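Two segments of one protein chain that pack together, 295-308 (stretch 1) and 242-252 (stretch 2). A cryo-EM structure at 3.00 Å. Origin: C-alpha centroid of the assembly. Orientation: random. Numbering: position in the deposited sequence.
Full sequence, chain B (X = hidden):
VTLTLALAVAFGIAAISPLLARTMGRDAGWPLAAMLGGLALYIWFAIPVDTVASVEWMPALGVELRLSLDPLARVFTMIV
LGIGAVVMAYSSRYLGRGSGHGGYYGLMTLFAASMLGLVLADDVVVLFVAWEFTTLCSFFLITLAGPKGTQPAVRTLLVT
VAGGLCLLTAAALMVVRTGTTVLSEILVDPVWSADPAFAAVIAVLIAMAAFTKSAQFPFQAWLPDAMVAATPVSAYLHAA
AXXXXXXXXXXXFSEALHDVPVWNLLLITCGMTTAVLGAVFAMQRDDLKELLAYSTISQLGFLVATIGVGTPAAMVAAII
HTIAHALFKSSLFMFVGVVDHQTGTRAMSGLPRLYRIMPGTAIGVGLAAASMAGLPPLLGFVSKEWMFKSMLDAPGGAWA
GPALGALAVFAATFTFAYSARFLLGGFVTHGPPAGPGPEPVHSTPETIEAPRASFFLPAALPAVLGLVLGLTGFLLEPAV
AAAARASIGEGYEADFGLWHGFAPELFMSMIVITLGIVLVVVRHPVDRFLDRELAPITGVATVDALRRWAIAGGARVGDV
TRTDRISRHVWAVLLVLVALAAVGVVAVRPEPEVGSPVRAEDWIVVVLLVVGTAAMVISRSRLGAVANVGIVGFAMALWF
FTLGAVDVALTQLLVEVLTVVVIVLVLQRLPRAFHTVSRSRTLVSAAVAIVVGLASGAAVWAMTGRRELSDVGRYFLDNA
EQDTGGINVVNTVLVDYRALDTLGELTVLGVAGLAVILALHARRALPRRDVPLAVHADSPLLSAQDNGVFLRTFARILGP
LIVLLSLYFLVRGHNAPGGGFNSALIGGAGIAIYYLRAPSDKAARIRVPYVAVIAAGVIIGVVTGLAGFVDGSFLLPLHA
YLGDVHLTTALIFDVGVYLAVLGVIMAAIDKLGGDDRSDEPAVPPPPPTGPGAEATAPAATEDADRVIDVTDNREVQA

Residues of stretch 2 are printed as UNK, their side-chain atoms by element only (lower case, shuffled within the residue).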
ATOM      1  N   SER B 295     -22.164 -25.973 -37.562  1.00 81.16           N
ATOM      2  CA  SER B 295     -21.642 -26.365 -38.862  1.00 81.16           C
ATOM      3  C   SER B 295     -20.272 -25.763 -39.124  1.00 81.16           C
ATOM      4  O   SER B 295     -19.391 -26.439 -39.665  1.00 81.16           O
ATOM      5  CB  SER B 295     -22.606 -25.935 -39.964  1.00 81.16           C
ATOM      6  OG  SER B 295     -21.916 -25.764 -41.188  1.00 81.16           O
ATOM      7  N   THR B 296     -20.085 -24.496 -38.756  1.00 79.08           N
ATOM      8  CA  THR B 296     -18.759 -23.899 -38.837  1.00 79.08           C
ATOM      9  C   THR B 296     -17.779 -24.648 -37.950  1.00 79.08           C
ATOM     10  O   THR B 296     -16.621 -24.848 -38.325  1.00 79.08           O
ATOM     11  CB  THR B 296     -18.815 -22.424 -38.445  1.00 79.08           C
ATOM     12  OG1 THR B 296     -19.731 -21.737 -39.305  1.00 79.08           O
ATOM     13  CG2 THR B 296     -17.447 -21.788 -38.576  1.00 79.08           C
ATOM     14  N   ILE B 297     -18.231 -25.084 -36.772  1.00 78.61           N
ATOM     15  CA  ILE B 297     -17.368 -25.870 -35.893  1.00 78.61           C
ATOM     16  C   ILE B 297     -16.889 -27.128 -36.605  1.00 78.61           C
ATOM     17  O   ILE B 297     -15.695 -27.449 -36.605  1.00 78.61           O
ATOM     18  CB  ILE B 297     -18.104 -26.211 -34.586  1.00 78.61           C
ATOM     19  CG1 ILE B 297     -18.202 -24.978 -33.693  1.00 78.61           C
ATOM     20  CG2 ILE B 297     -17.398 -27.335 -33.855  1.00 78.61           C
ATOM     21  CD1 ILE B 297     -18.730 -25.272 -32.315  1.00 78.61           C
ATOM     22  N   SER B 298     -17.812 -27.848 -37.245  1.00 78.98           N
ATOM     23  CA  SER B 298     -17.448 -29.098 -37.903  1.00 78.98           C
ATOM     24  C   SER B 298     -16.558 -28.854 -39.115  1.00 78.98           C
ATOM     25  O   SER B 298     -15.650 -29.646 -39.395  1.00 78.98           O
ATOM     26  CB  SER B 298     -18.707 -29.861 -38.307  1.00 78.98           C
ATOM     27  OG  SER B 298     -18.377 -31.056 -38.988  1.00 78.98           O
ATOM     28  N   GLN B 299     -16.798 -27.767 -39.849  1.00 78.35           N
ATOM     29  CA  GLN B 299     -15.949 -27.467 -40.998  1.00 78.35           C
ATOM     30  C   GLN B 299     -14.534 -27.110 -40.558  1.00 78.35           C
ATOM     31  O   GLN B 299     -13.555 -27.586 -41.148  1.00 78.35           O
ATOM     32  CB  GLN B 299     -16.558 -26.339 -41.827  1.00 78.35           C
ATOM     33  CG  GLN B 299     -17.899 -26.686 -42.441  1.00 78.35           C
ATOM     34  CD  GLN B 299     -17.862 -27.983 -43.217  1.00 78.35           C
ATOM     35  OE1 GLN B 299     -17.062 -28.147 -44.135  1.00 78.35           O
ATOM     36  NE2 GLN B 299     -18.731 -28.916 -42.849  1.00 78.35           N
ATOM     37  N   LEU B 300     -14.402 -26.280 -39.520  1.00 76.52           N
ATOM     38  CA  LEU B 300     -13.079 -25.984 -38.985  1.00 76.52           C
ATOM     39  C   LEU B 300     -12.412 -27.237 -38.439  1.00 76.52           C
ATOM     40  O   LEU B 300     -11.187 -27.361 -38.504  1.00 76.52           O
ATOM     41  CB  LEU B 300     -13.166 -24.922 -37.893  1.00 76.52           C
ATOM     42  CG  LEU B 300     -13.872 -23.605 -38.211  1.00 76.52           C
ATOM     43  CD1 LEU B 300     -14.300 -22.933 -36.922  1.00 76.52           C
ATOM     44  CD2 LEU B 300     -13.002 -22.680 -39.029  1.00 76.52           C
ATOM     45  N   GLY B 301     -13.194 -28.176 -37.904  1.00 77.45           N
ATOM     46  CA  GLY B 301     -12.616 -29.430 -37.452  1.00 77.45           C
ATOM     47  C   GLY B 301     -12.071 -30.263 -38.595  1.00 77.45           C
ATOM     48  O   GLY B 301     -10.963 -30.800 -38.511  1.00 77.45           O
ATOM     49  N   PHE B 302     -12.850 -30.393 -39.670  1.00 79.22           N
ATOM     50  CA  PHE B 302     -12.346 -30.997 -40.899  1.00 79.22           C
ATOM     51  C   PHE B 302     -11.031 -30.357 -41.317  1.00 79.22           C
ATOM     52  O   PHE B 302     -10.059 -31.048 -41.650  1.00 79.22           O
ATOM     53  CB  PHE B 302     -13.377 -30.838 -42.014  1.00 79.22           C
ATOM     54  CG  PHE B 302     -14.212 -32.053 -42.253  1.00 79.22           C
ATOM     55  CD1 PHE B 302     -13.660 -33.317 -42.175  1.00 79.22           C
ATOM     56  CD2 PHE B 302     -15.551 -31.930 -42.571  1.00 79.22           C
ATOM     57  CE1 PHE B 302     -14.432 -34.433 -42.403  1.00 79.22           C
ATOM     58  CE2 PHE B 302     -16.327 -33.041 -42.799  1.00 79.22           C
ATOM     59  CZ  PHE B 302     -15.766 -34.294 -42.719  1.00 79.22           C
ATOM     60  N   LEU B 303     -10.992 -29.025 -41.304  1.00 76.81           N
ATOM     61  CA  LEU B 303      -9.815 -28.305 -41.777  1.00 76.81           C
ATOM     62  C   LEU B 303      -8.601 -28.573 -40.898  1.00 76.81           C
ATOM     63  O   LEU B 303      -7.506 -28.840 -41.405  1.00 76.81           O
ATOM     64  CB  LEU B 303     -10.116 -26.812 -41.841  1.00 76.81           C
ATOM     65  CG  LEU B 303     -10.765 -26.424 -43.162  1.00 76.81           C
ATOM     66  CD1 LEU B 303     -11.337 -25.026 -43.112  1.00 76.81           C
ATOM     67  CD2 LEU B 303      -9.739 -26.547 -44.254  1.00 76.81           C
ATOM     68  N   VAL B 304      -8.766 -28.509 -39.577  1.00 76.04           N
ATOM     69  CA  VAL B 304      -7.614 -28.700 -38.704  1.00 76.04           C
ATOM     70  C   VAL B 304      -7.167 -30.155 -38.736  1.00 76.04           C
ATOM     71  O   VAL B 304      -5.983 -30.453 -38.560  1.00 76.04           O
ATOM     72  CB  VAL B 304      -7.918 -28.233 -37.270  1.00 76.04           C
ATOM     73  CG1 VAL B 304      -8.017 -26.718 -37.213  1.00 76.04           C
ATOM     74  CG2 VAL B 304      -9.154 -28.889 -36.739  1.00 76.04           C
ATOM     75  N   ALA B 305      -8.091 -31.082 -38.993  1.00 75.83           N
ATOM     76  CA  ALA B 305      -7.696 -32.479 -39.136  1.00 75.83           C
ATOM     77  C   ALA B 305      -6.849 -32.681 -40.386  1.00 75.83           C
ATOM     78  O   ALA B 305      -5.760 -33.270 -40.325  1.00 75.83           O
ATOM     79  CB  ALA B 305      -8.932 -33.374 -39.168  1.00 75.83           C
ATOM     80  N   THR B 306      -7.325 -32.190 -41.534  1.00 76.60           N
ATOM     81  CA  THR B 306      -6.531 -32.358 -42.746  1.00 76.60           C
ATOM     82  C   THR B 306      -5.271 -31.507 -42.725  1.00 76.60           C
ATOM     83  O   THR B 306      -4.379 -31.727 -43.548  1.00 76.60           O
ATOM     84  CB  THR B 306      -7.338 -32.027 -43.999  1.00 76.60           C
ATOM     85  OG1 THR B 306      -6.460 -32.026 -45.130  1.00 76.60           O
ATOM     86  CG2 THR B 306      -7.952 -30.661 -43.887  1.00 76.60           C
ATOM     87  N   ILE B 307      -5.177 -30.541 -41.812  1.00 74.37           N
ATOM     88  CA  ILE B 307      -3.907 -29.858 -41.593  1.00 74.37           C
ATOM     89  C   ILE B 307      -2.972 -30.734 -40.773  1.00 74.37           C
ATOM     90  O   ILE B 307      -1.793 -30.895 -41.104  1.00 74.37           O
ATOM     91  CB  ILE B 307      -4.139 -28.497 -40.916  1.00 74.37           C
ATOM     92  CG1 ILE B 307      -4.562 -27.457 -41.945  1.00 74.37           C
ATOM     93  CG2 ILE B 307      -2.885 -28.035 -40.200  1.00 74.37           C
ATOM     94  CD1 ILE B 307      -5.016 -26.163 -41.338  1.00 74.37           C
ATOM     95  N   GLY B 308      -3.490 -31.322 -39.694  1.00 76.78           N
ATOM     96  CA  GLY B 308      -2.704 -32.221 -38.875  1.00 76.78           C
ATOM     97  C   GLY B 308      -2.225 -33.452 -39.605  1.00 76.78           C
ATOM     98  O   GLY B 308      -1.295 -34.115 -39.135  1.00 76.78           O
ATOM     99  N   UNK B 242     -12.231 -14.611 -37.570  1.00 80.72           N
ATOM    100  CA  UNK B 242     -11.530 -15.116 -36.397  1.00 80.72           C
ATOM    101  C   UNK B 242     -11.372 -16.626 -36.412  1.00 80.72           C
ATOM    102  O   UNK B 242     -10.343 -17.134 -35.966  1.00 80.72           O
ATOM    103  s   UNK B 242     -12.216 -14.287 -32.378  1.00 80.72           S
ATOM    104  c   UNK B 242     -12.246 -14.679 -35.116  1.00 80.72           C
ATOM    105  c   UNK B 242     -11.465 -14.983 -33.854  1.00 80.72           C
ATOM    106  c   UNK B 242     -13.930 -14.650 -32.710  1.00 80.72           C
ATOM    107  N   UNK B 243     -12.368 -17.359 -36.913  1.00 77.37           N
ATOM    108  CA  UNK B 243     -12.254 -18.808 -36.951  1.00 77.37           C
ATOM    109  C   UNK B 243     -11.217 -19.250 -37.969  1.00 77.37           C
ATOM    110  O   UNK B 243     -10.697 -20.367 -37.872  1.00 77.37           O
ATOM    111  c   UNK B 243     -13.619 -19.448 -37.247  1.00 77.37           C
ATOM    112  c   UNK B 243     -14.625 -19.057 -36.181  1.00 77.37           C
ATOM    113  c   UNK B 243     -14.104 -19.044 -38.619  1.00 77.37           C
ATOM    114  N   UNK B 244     -10.897 -18.404 -38.946  1.00 76.85           N
ATOM    115  CA  UNK B 244      -9.794 -18.689 -39.850  1.00 76.85           C
ATOM    116  C   UNK B 244      -8.456 -18.221 -39.308  1.00 76.85           C
ATOM    117  O   UNK B 244      -7.423 -18.587 -39.871  1.00 76.85           O
ATOM    118  c   UNK B 244     -12.343 -20.687 -42.756  1.00 76.85           C
ATOM    119  n   UNK B 244     -12.638 -22.104 -42.430  1.00 76.85           N
ATOM    120  c   UNK B 244     -10.035 -18.046 -41.214  1.00 76.85           C
ATOM    121  c   UNK B 244     -11.254 -20.132 -41.863  1.00 76.85           C
ATOM    122  c   UNK B 244     -11.203 -18.628 -41.969  1.00 76.85           C
ATOM    123  N   UNK B 245      -8.443 -17.426 -38.238  1.00 77.01           N
ATOM    124  CA  UNK B 245      -7.177 -17.024 -37.637  1.00 77.01           C
ATOM    125  C   UNK B 245      -6.424 -18.234 -37.103  1.00 77.01           C
ATOM    126  O   UNK B 245      -5.225 -18.400 -37.360  1.00 77.01           O
ATOM    127  c   UNK B 245      -7.426 -16.006 -36.526  1.00 77.01           C
ATOM    128  N   UNK B 246      -7.118 -19.102 -36.366  1.00 75.13           N
ATOM    129  CA  UNK B 246      -6.477 -20.304 -35.861  1.00 75.13           C
ATOM    130  C   UNK B 246      -6.016 -21.228 -36.969  1.00 75.13           C
ATOM    131  O   UNK B 246      -4.962 -21.860 -36.868  1.00 75.13           O
ATOM    132  N   UNK B 247      -6.787 -21.304 -38.054  1.00 72.95           N
ATOM    133  CA  UNK B 247      -6.417 -22.193 -39.148  1.00 72.95           C
ATOM    134  C   UNK B 247      -5.222 -21.635 -39.909  1.00 72.95           C
ATOM    135  O   UNK B 247      -4.336 -22.385 -40.332  1.00 72.95           O
ATOM    136  c   UNK B 247      -8.703 -23.191 -39.303  1.00 72.95           C
ATOM    137  c   UNK B 247      -9.819 -23.665 -40.167  1.00 72.95           C
ATOM    138  c   UNK B 247      -7.211 -23.201 -41.304  1.00 72.95           C
ATOM    139  c   UNK B 247      -7.624 -22.431 -40.068  1.00 72.95           C
ATOM    140  N   UNK B 248      -5.162 -20.314 -40.079  1.00 73.27           N
ATOM    141  CA  UNK B 248      -3.976 -19.714 -40.674  1.00 73.27           C
ATOM    142  C   UNK B 248      -2.762 -19.909 -39.781  1.00 73.27           C
ATOM    143  O   UNK B 248      -1.644 -20.077 -40.274  1.00 73.27           O
ATOM    144  c   UNK B 248      -0.508 -16.162 -41.629  1.00 73.27           C
ATOM    145  c   UNK B 248      -2.900 -17.491 -41.185  1.00 73.27           C
ATOM    146  c   UNK B 248      -2.300 -16.748 -40.178  1.00 73.27           C
ATOM    147  c   UNK B 248      -4.195 -18.227 -40.943  1.00 73.27           C
ATOM    148  c   UNK B 248      -1.081 -16.895 -42.641  1.00 73.27           C
ATOM    149  c   UNK B 248      -1.112 -16.086 -40.395  1.00 73.27           C
ATOM    150  o   UNK B 248       0.676 -15.502 -41.853  1.00 73.27           O
ATOM    151  c   UNK B 248      -2.267 -17.554 -42.415  1.00 73.27           C
ATOM    152  N   UNK B 249      -2.958 -19.873 -38.463  1.00 72.03           N
ATOM    153  CA  UNK B 249      -1.840 -20.119 -37.560  1.00 72.03           C
ATOM    154  C   UNK B 249      -1.352 -21.556 -37.672  1.00 72.03           C
ATOM    155  O   UNK B 249      -0.143 -21.811 -37.640  1.00 72.03           O
ATOM    156  c   UNK B 249      -1.085 -19.796 -35.129  1.00 72.03           C
ATOM    157  c   UNK B 249      -1.596 -19.888 -33.707  1.00 72.03           C
ATOM    158  c   UNK B 249      -0.252 -18.548 -35.323  1.00 72.03           C
ATOM    159  c   UNK B 249      -2.242 -19.803 -36.122  1.00 72.03           C
ATOM    160  N   UNK B 250      -2.276 -22.509 -37.801  1.00 71.36           N
ATOM    161  CA  UNK B 250      -1.879 -23.901 -37.984  1.00 71.36           C
ATOM    162  C   UNK B 250      -1.231 -24.126 -39.343  1.00 71.36           C
ATOM    163  O   UNK B 250      -0.385 -25.014 -39.485  1.00 71.36           O
ATOM    164  c   UNK B 250      -3.678 -24.832 -36.412  1.00 71.36           C
ATOM    165  c   UNK B 250      -3.084 -24.821 -37.816  1.00 71.36           C
ATOM    166  c   UNK B 250      -4.703 -25.926 -36.270  1.00 71.36           C
ATOM    167  c   UNK B 250      -2.582 -25.000 -35.382  1.00 71.36           C
ATOM    168  N   UNK B 251      -1.617 -23.343 -40.350  1.00 72.90           N
ATOM    169  CA  UNK B 251      -1.023 -23.489 -41.673  1.00 72.90           C
ATOM    170  C   UNK B 251       0.363 -22.864 -41.732  1.00 72.90           C
ATOM    171  O   UNK B 251       1.264 -23.406 -42.381  1.00 72.90           O
ATOM    172  c   UNK B 251      -3.979 -23.032 -44.147  1.00 72.90           C
ATOM    173  c   UNK B 251      -2.077 -24.592 -44.502  1.00 72.90           C
ATOM    174  c   UNK B 251      -2.861 -23.805 -43.479  1.00 72.90           C
ATOM    175  c   UNK B 251      -1.933 -22.856 -42.725  1.00 72.90           C
ATOM    176  N   UNK B 252       0.552 -21.729 -41.059  1.00 75.58           N
ATOM    177  CA  UNK B 252       1.851 -21.067 -41.059  1.00 75.58           C
ATOM    178  C   UNK B 252       2.884 -21.893 -40.310  1.00 75.58           C
ATOM    179  O   UNK B 252       3.974 -22.160 -40.827  1.00 75.58           O
ATOM    180  c   UNK B 252       3.039 -18.922 -40.349  1.00 75.58           C
ATOM    181  n   UNK B 252       3.089 -17.848 -42.565  1.00 75.58           N
ATOM    182  n   UNK B 252       2.916 -15.780 -43.555  1.00 75.58           N
ATOM    183  c   UNK B 252       3.554 -16.618 -42.753  1.00 75.58           C
ATOM    184  c   UNK B 252       1.728 -19.675 -40.441  1.00 75.58           C
ATOM    185  n   UNK B 252       4.659 -16.226 -42.136  1.00 75.58           N
ATOM    186  c   UNK B 252       3.721 -18.838 -41.701  1.00 75.58           C
TER

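Position 242 has three carbons and a sulfur in an unbranched chain, with the sulfur third and a carbon at the end. It lies out of reach of stretch 1. This is Met242.

Position 243 has three carbons, one carrying the other two. Its CB lies 3.6 Å from Leu300 CD1, and its backbone O is 3.5 Å from Leu300 CD2. The fork at CB makes it Val243.

Position 244 has four carbons in a row ending in a nitrogen. Its CA-to-CB bond points sideways, but the chain end comes nearer, and the terminal nitrogen lies against Leu303 and Leu300. This is Lys244. NZ is 3.3 Å from Leu303 CD1 and 3.5 Å from Leu300 CD2. Both neighbours are carbon, so the amine finds no hydrogen-bond partner in stretch 1.

Position 245 has a single side-chain carbon and is out of reach. This is Ala245.

Position 246 has no side-chain atoms. This is Gly246.

Position 247 has four carbons, forked at the first, with one arm two carbons long. Its CA-to-CB bond points toward stretch 1, and the side chain sits among Leu300, Leu303, Val304 and Ile307. The uneven fork identifies Ile247. Its CD1 lies 3.5 Å from Leu300 CD2 and 3.6 Å from Leu303 CB. Its CG2 lies 3.7 Å from Ile307 CD1.

Position 248 has one carbon, then a ring of six carbons bearing an oxygen. Its CA-to-CB bond points away from stretch 1. This is Tyr248.

Position 249 has four carbons, forked at the second, and is out of reach. This is Leu249.

Position 250 also has four carbons forked at the second, but its CA-to-CB bond points toward stretch 1. One end carbon meets Val304. This is Leu250, with CD1 3.5 Å from Val304 CG1. Its CB is 4.0 Å from Ile307 CG2.

Position 251 repeats that pattern of four carbons, and its CA-to-CB bond points sideways. Its fork approaches Ile307. This is Leu251, with CG 3.8 Å from Ile307 CD1.

Position 252 has three carbons, a nitrogen, then a carbon carrying two more nitrogens. The end group is a guanidinium, and the side chain is out of reach of stretch 1. This is Arg252.

The two helices run nearly parallel, at 5°, with axes 10.3 Å apart at closest approach. No hydrogen bond joins them. The contact is mainly apolar packing and buries 458 Å² in total. Ile247 is the central knob, filling a hole made by four side chains of stretch 1. Earlier in stretch 2, Val243 packs against Leu300; later, Leu250 and Leu251 meet Ile307.

Stretch 2, residues 242-252: MVKAGIYLLLR
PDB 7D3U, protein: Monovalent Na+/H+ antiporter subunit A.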